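Local coordinates for levoglucosan dehydrogenase (PDB 6A3F), which oxidises levoglucosan to 3-dehydrolevoglucosan with NAD(+) as the hydride acceptor, working as a homotetramer of the Gfo/Idh/MocA family, at residues 179-184 and 293-298; 209-214 and 282-287. All blocks are in the same frame, centred on the assembly; numbering follows the deposited sequence.

Contact 1. Residues 179-184 and 293-298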
loop_
_atom_site.group_PDB
_atom_site.type_symbol
_atom_site.label_atom_id
_atom_site.label_comp_id
_atom_site.label_asym_id
_atom_site.label_seq_id
_atom_site.Cartn_x
_atom_site.Cartn_y
_atom_site.Cartn_z
ATOM N N GLY B 179 -4.149 -17.165 -8.491
ATOM C CA GLY B 179 -5.257 -16.783 -7.619
ATOM C C GLY B 179 -5.116 -17.396 -6.244
ATOM O O GLY B 179 -4.641 -18.543 -6.101
ATOM N N THR B 180 -5.465 -16.605 -5.204
ATOM C CA THR B 180 -5.311 -17.135 -3.847
ATOM C C THR B 180 -6.537 -16.784 -3.009
ATOM O O THR B 180 -7.276 -15.857 -3.294
ATOM C CB THR B 180 -4.050 -16.677 -3.122
ATOM O OG1 THR B 180 -4.169 -15.307 -2.731
ATOM C CG2 THR B 180 -2.772 -16.996 -3.872
ATOM N N TYR B 181 -6.741 -17.602 -1.951
ATOM C CA TYR B 181 -7.703 -17.281 -0.949
ATOM C C TYR B 181 -7.066 -17.686 0.385
ATOM O O TYR B 181 -7.005 -18.865 0.727
ATOM C CB TYR B 181 -9.041 -17.958 -1.210
ATOM C CG TYR B 181 -10.239 -17.371 -0.503
ATOM C CD1 TYR B 181 -10.171 -16.826 0.768
ATOM C CD2 TYR B 181 -11.469 -17.380 -1.118
ATOM C CE1 TYR B 181 -11.295 -16.278 1.388
ATOM C CE2 TYR B 181 -12.600 -16.879 -0.497
ATOM C CZ TYR B 181 -12.528 -16.354 0.779
ATOM O OH TYR B 181 -13.688 -15.856 1.322
ATOM N N LEU B 182 -6.530 -16.704 1.079
ATOM C CA LEU B 182 -5.793 -16.974 2.341
ATOM C C LEU B 182 -6.625 -16.453 3.537
ATOM O O LEU B 182 -7.137 -15.327 3.530
ATOM C CB LEU B 182 -4.425 -16.302 2.282
ATOM C CG LEU B 182 -3.564 -16.524 1.022
ATOM C CD1 LEU B 182 -2.203 -15.886 1.201
ATOM C CD2 LEU B 182 -3.372 -18.013 0.745
ATOM N N GLN B 183 -6.689 -17.277 4.586
ATOM C CA GLN B 183 -7.468 -16.998 5.776
ATOM C C GLN B 183 -6.718 -17.540 6.986
ATOM O O GLN B 183 -5.759 -18.333 6.824
ATOM C CB GLN B 183 -8.830 -17.684 5.745
ATOM C CG GLN B 183 -9.780 -17.188 4.666
ATOM C CD GLN B 183 -11.197 -17.671 4.862
ATOM O OE1 GLN B 183 -11.447 -18.893 4.915
ATOM N NE2 GLN B 183 -12.167 -16.728 4.879
ATOM N N ASP B 184 -7.178 -17.113 8.166
ATOM C CA ASP B 184 -6.570 -17.552 9.452
ATOM C C ASP B 184 -7.615 -17.842 10.506
ATOM O O ASP B 184 -7.219 -18.036 11.681
ATOM C CB ASP B 184 -5.524 -16.599 9.944
ATOM C CG ASP B 184 -6.084 -15.302 10.413
ATOM O OD1 ASP B 184 -7.323 -15.161 10.410
ATOM O OD2 ASP B 184 -5.250 -14.447 10.697
ATOM N N ASN B 293 -9.541 -12.373 4.686
ATOM C CA ASN B 293 -10.432 -12.722 3.641
ATOM C C ASN B 293 -9.732 -12.347 2.334
ATOM O O ASN B 293 -10.240 -11.588 1.524
ATOM C CB ASN B 293 -11.813 -12.098 3.792
ATOM C CG ASN B 293 -12.883 -12.898 3.075
ATOM O OD1 ASN B 293 -12.945 -14.127 3.210
ATOM N ND2 ASN B 293 -13.739 -12.237 2.301
ATOM N N TYR B 294 -8.505 -12.819 2.249
ATOM C CA TYR B 294 -7.532 -12.389 1.264
ATOM C C TYR B 294 -7.723 -13.185 -0.025
ATOM O O TYR B 294 -6.964 -14.130 -0.303
ATOM C CB TYR B 294 -6.129 -12.528 1.840
ATOM C CG TYR B 294 -5.000 -11.880 1.092
ATOM C CD1 TYR B 294 -4.908 -10.493 0.954
ATOM C CD2 TYR B 294 -4.000 -12.655 0.530
ATOM C CE1 TYR B 294 -3.853 -9.914 0.286
ATOM C CE2 TYR B 294 -2.920 -12.088 -0.128
ATOM C CZ TYR B 294 -2.845 -10.710 -0.247
ATOM O OH TYR B 294 -1.778 -10.215 -0.935
ATOM N N ILE B 295 -8.722 -12.761 -0.786
ATOM C CA ILE B 295 -9.003 -13.302 -2.112
ATOM C C ILE B 295 -8.250 -12.457 -3.133
ATOM O O ILE B 295 -8.474 -11.232 -3.198
ATOM C CB ILE B 295 -10.487 -13.300 -2.452
ATOM C CG1 ILE B 295 -11.354 -13.684 -1.247
ATOM C CG2 ILE B 295 -10.722 -14.178 -3.685
ATOM C CD1 ILE B 295 -12.823 -13.551 -1.499
ATOM N N THR B 296 -7.324 -13.054 -3.862
ATOM C CA THR B 296 -6.491 -12.268 -4.809
ATOM C C THR B 296 -6.452 -12.933 -6.175
ATOM O O THR B 296 -6.655 -14.190 -6.314
ATOM C CB THR B 296 -5.050 -12.113 -4.309
ATOM O OG1 THR B 296 -4.374 -13.369 -4.445
ATOM C CG2 THR B 296 -5.030 -11.650 -2.862
ATOM N N PHE B 297 -6.188 -12.109 -7.195
ATOM C CA PHE B 297 -5.695 -12.724 -8.423
ATOM C C PHE B 297 -4.736 -11.743 -9.068
ATOM O O PHE B 297 -4.810 -10.510 -8.806
ATOM C CB PHE B 297 -6.843 -13.121 -9.360
ATOM C CG PHE B 297 -7.778 -12.015 -9.773
ATOM C CD1 PHE B 297 -7.419 -11.104 -10.772
ATOM C CD2 PHE B 297 -9.062 -11.955 -9.241
ATOM C CE1 PHE B 297 -8.312 -10.117 -11.168
ATOM C CE2 PHE B 297 -9.958 -10.989 -9.680
ATOM C CZ PHE B 297 -9.571 -10.068 -10.627
ATOM N N GLU B 298 -3.841 -12.310 -9.859
ATOM C CA GLU B 298 -2.950 -11.538 -10.675
ATOM C C GLU B 298 -2.947 -12.204 -12.042
ATOM O O GLU B 298 -2.669 -13.386 -12.113
ATOM C CB GLU B 298 -1.534 -11.500 -10.116
ATOM C CG GLU B 298 -0.516 -10.793 -11.013
ATOM C CD GLU B 298 0.709 -10.173 -10.330
ATOM O OE1 GLU B 298 0.727 -10.061 -9.068
ATOM O OE2 GLU B 298 1.633 -9.709 -11.050
#

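Contact 2. Residues 209-214 and 282-287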
loop_
_atom_site.group_PDB
_atom_site.type_symbol
_atom_site.label_atom_id
_atom_site.label_comp_id
_atom_site.label_asym_id
_atom_site.label_seq_id
_atom_site.Cartn_x
_atom_site.Cartn_y
_atom_site.Cartn_z
ATOM N N ASP B 209 -14.431 -24.974 0.353
ATOM C CA ASP B 209 -14.939 -23.811 1.045
ATOM C C ASP B 209 -14.435 -22.490 0.413
ATOM O O ASP B 209 -15.232 -21.534 0.248
ATOM C CB ASP B 209 -14.538 -23.845 2.520
ATOM C CG ASP B 209 -15.251 -22.812 3.362
ATOM O OD1 ASP B 209 -16.369 -22.431 3.005
ATOM O OD2 ASP B 209 -14.690 -22.404 4.403
ATOM N N ILE B 210 -13.145 -22.439 0.091
ATOM C CA ILE B 210 -12.566 -21.135 -0.333
ATOM C C ILE B 210 -11.852 -21.259 -1.675
ATOM O O ILE B 210 -11.926 -20.333 -2.487
ATOM C CB ILE B 210 -11.707 -20.482 0.755
ATOM C CG1 ILE B 210 -10.645 -21.415 1.330
ATOM C CG2 ILE B 210 -12.619 -19.878 1.822
ATOM C CD1 ILE B 210 -9.666 -20.755 2.305
ATOM N N ALA B 211 -11.215 -22.372 -1.991
ATOM C CA ALA B 211 -10.614 -22.406 -3.332
ATOM C C ALA B 211 -11.667 -22.332 -4.435
ATOM O O ALA B 211 -11.372 -21.813 -5.514
ATOM C CB ALA B 211 -9.744 -23.624 -3.474
ATOM N N THR B 212 -12.881 -22.865 -4.215
ATOM C CA THR B 212 -13.921 -22.829 -5.249
ATOM C C THR B 212 -14.233 -21.379 -5.652
ATOM O O THR B 212 -14.556 -21.138 -6.815
ATOM C CB THR B 212 -15.176 -23.578 -4.796
ATOM O OG1 THR B 212 -15.535 -23.002 -3.544
ATOM C CG2 THR B 212 -14.960 -25.080 -4.630
ATOM N N HIS B 213 -14.170 -20.431 -4.705
ATOM C CA HIS B 213 -14.390 -19.003 -5.054
ATOM C C HIS B 213 -13.345 -18.538 -6.083
ATOM O O HIS B 213 -13.645 -17.821 -7.072
ATOM C CB HIS B 213 -14.355 -18.131 -3.790
ATOM C CG HIS B 213 -15.547 -18.236 -2.912
ATOM N ND1 HIS B 213 -16.779 -17.931 -3.354
ATOM C CD2 HIS B 213 -15.666 -18.544 -1.583
ATOM C CE1 HIS B 213 -17.642 -18.081 -2.349
ATOM N NE2 HIS B 213 -16.984 -18.458 -1.247
ATOM N N VAL B 214 -12.103 -18.944 -5.860
ATOM C CA VAL B 214 -10.992 -18.572 -6.734
ATOM C C VAL B 214 -11.112 -19.299 -8.071
ATOM O O VAL B 214 -10.830 -18.708 -9.120
ATOM C CB VAL B 214 -9.622 -18.824 -6.084
ATOM C CG1 VAL B 214 -8.463 -18.406 -7.000
ATOM C CG2 VAL B 214 -9.552 -18.073 -4.763
ATOM N N VAL B 282 -3.574 -21.862 -8.264
ATOM C CA VAL B 282 -4.514 -21.466 -7.215
ATOM C C VAL B 282 -3.996 -22.012 -5.875
ATOM O O VAL B 282 -3.533 -23.176 -5.785
ATOM C CB VAL B 282 -5.951 -21.946 -7.508
ATOM C CG1 VAL B 282 -6.820 -21.892 -6.248
ATOM C CG2 VAL B 282 -6.592 -21.170 -8.640
ATOM N N GLU B 283 -3.994 -21.169 -4.843
ATOM C CA GLU B 283 -3.579 -21.594 -3.515
ATOM C C GLU B 283 -4.625 -21.081 -2.548
ATOM O O GLU B 283 -4.987 -19.861 -2.607
ATOM C CB GLU B 283 -2.195 -21.052 -3.144
ATOM C CG GLU B 283 -1.691 -21.423 -1.775
ATOM C CD GLU B 283 -0.239 -21.020 -1.551
ATOM O OE1 GLU B 283 0.583 -21.024 -2.559
ATOM O OE2 GLU B 283 0.065 -20.682 -0.382
ATOM N N ALA B 284 -5.044 -21.938 -1.634
ATOM C CA ALA B 284 -5.984 -21.499 -0.573
ATOM C C ALA B 284 -5.563 -22.145 0.751
ATOM O O ALA B 284 -5.045 -23.270 0.754
ATOM C CB ALA B 284 -7.420 -21.783 -0.963
ATOM N N THR B 285 -5.762 -21.428 1.863
ATOM C CA THR B 285 -5.421 -21.937 3.173
ATOM C C THR B 285 -6.314 -21.284 4.236
ATOM O O THR B 285 -6.782 -20.142 4.095
ATOM C CB THR B 285 -3.928 -21.722 3.471
ATOM O OG1 THR B 285 -3.590 -22.493 4.624
ATOM C CG2 THR B 285 -3.574 -20.262 3.697
ATOM N N ARG B 286 -6.483 -22.036 5.329
ATOM C CA ARG B 286 -7.067 -21.572 6.560
ATOM C C ARG B 286 -5.983 -21.254 7.600
ATOM O O ARG B 286 -6.327 -20.881 8.742
ATOM C CB ARG B 286 -8.006 -22.663 7.080
ATOM C CG ARG B 286 -9.227 -22.893 6.227
ATOM C CD ARG B 286 -10.143 -24.015 6.744
ATOM N NE ARG B 286 -11.391 -24.003 6.025
ATOM C CZ ARG B 286 -12.281 -24.992 6.014
ATOM N NH1 ARG B 286 -11.986 -26.178 6.535
ATOM N NH2 ARG B 286 -13.476 -24.790 5.491
ATOM N N ASN B 287 -4.697 -21.325 7.247
ATOM C CA ASN B 287 -3.603 -21.306 8.220
ATOM C C ASN B 287 -2.549 -20.266 7.841
ATOM O O ASN B 287 -1.365 -20.567 7.818
ATOM C CB ASN B 287 -2.962 -22.696 8.374
ATOM C CG ASN B 287 -3.947 -23.699 8.910
ATOM O OD1 ASN B 287 -4.872 -24.096 8.195
ATOM N ND2 ASN B 287 -3.831 -24.026 10.199
HETATM O O HOH W 1 -12.275 -21.496 4.940
#

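Contact 1. Residues 179-184 and 293-298
Thr-180 and Thr-296 meet hydroxyl to hydroxyl, OG1 to OG1 at 2.6 Å, a short hydrogen bond that either could donate. Both threonines hold OG1 between backbone N and carbonyl carbon (chi1 73° in each), which turns the two oxygens toward each other across that face of the sheet. On the opposite face the phenol OH of Tyr-181 donates to Asn-293 OD1 at 2.7 Å, with the ring and amide planes 71° apart. Gln-183 NE2 adds a weak bond to the same OD1, and Asn-293 ND2 goes on to the hydroxyl of Tyr-153. Gln-183 and Tyr-153 both bind levoglucosan, so Asn-293 probably acts from the second shell, linking two substrate-binding side chains.

The backbones form an antiparallel ladder. Thr-180/Thr-296 and Leu-182/Tyr-294 are hydrogen-bonded pairs, each closed by two backbone bonds, such as Thr-296 N to Thr-180 O at 2.9 Å; Gly-179/Phe-297 and Tyr-181/Ile-295 are non-hydrogen-bonded pairs.

Packing differs on the two faces. Ile-295 lays CG1 over the centre of the Tyr-181 ring, 3.5 Å from the centroid, a CH-pi contact. On the face shared with the threonines, Leu-182 CD1 reaches the edge of the Tyr-294 ring at CD2, 3.8 Å away.

Leu-182 packs on Glu-298 of the third subunit, and Glu-298 on Leu-182 of that subunit. Strand 174-182 is flanked in the sheet by 294-301 and, running parallel to it, 279-285, while helix 206-221 packs on the Tyr-181 face through Ile-210 and Val-214.

Contact 2. Residues 209-214 and 282-287
Asp-209 and Arg-286 form a salt bridge: NH2 of Arg-286 gives a nearly straight hydrogen bond (163°) to OD2 of Asp-209, 2.9 Å long. The oxygen lies in the guanidinium plane, but the nitrogen sits above the carboxylate plane, and the two flat groups are turned 67° apart. A water reinforces the pair, donating to Asp-209 OD2 at 2.6 Å and accepting from Arg-286 NE, so two bonds grip that one oxygen. OD1 has its own salt bridge to Lys-124, and Arg-286 NH1 is held by the carbonyl of Arg-196.

Asp-209, Lys-124 and Arg-196 all bind levoglucosan, which probably places Arg-286 in the second shell of the site. The frame is a helix laid on a sheet, helix 206-221 over strand 279-285 in the substrate-binding alpha/beta domain; segments 209-214 and 282-285 run roughly antiparallel (151°), their axes 7.7 Å apart.

Apolar contacts fill the interface. Small side chains let the backbones come close where Ala-211 CB meets Ala-284 CB at 3.9 Å. Val-214 and Val-282 slide past each other, CG1 of Val-214 meeting CG2 of Val-282 at 3.7 Å. Ile-210 rests CG1 on Ala-284 CB, and its CD1 reaches the carbonyl O of Thr-285, 3.4 Å off.

In the fold
Both contacts are buried in the substrate-binding domain and draw on one mixed sheet, in which the strand of contact 2 is next to the first strand of contact 1; helix 206-221 lies on it. Contact 1 is strand on strand and rests on backbone bonds; contact 2 is helix on strand, apolar along its length with one charged end. They touch directly: Tyr-181 N probably bonds to Glu-283 O, Gln-183 N to Thr-285 O, and the Tyr-181 ring packs on the carbonyl of Ile-210. Contact 1 holds one levoglucosan-binding residue, Gln-183, in a neutral amide and phenol network; contact 2 holds two, Asp-209, which is ion-paired, and His-213. Both also reach the third subunit.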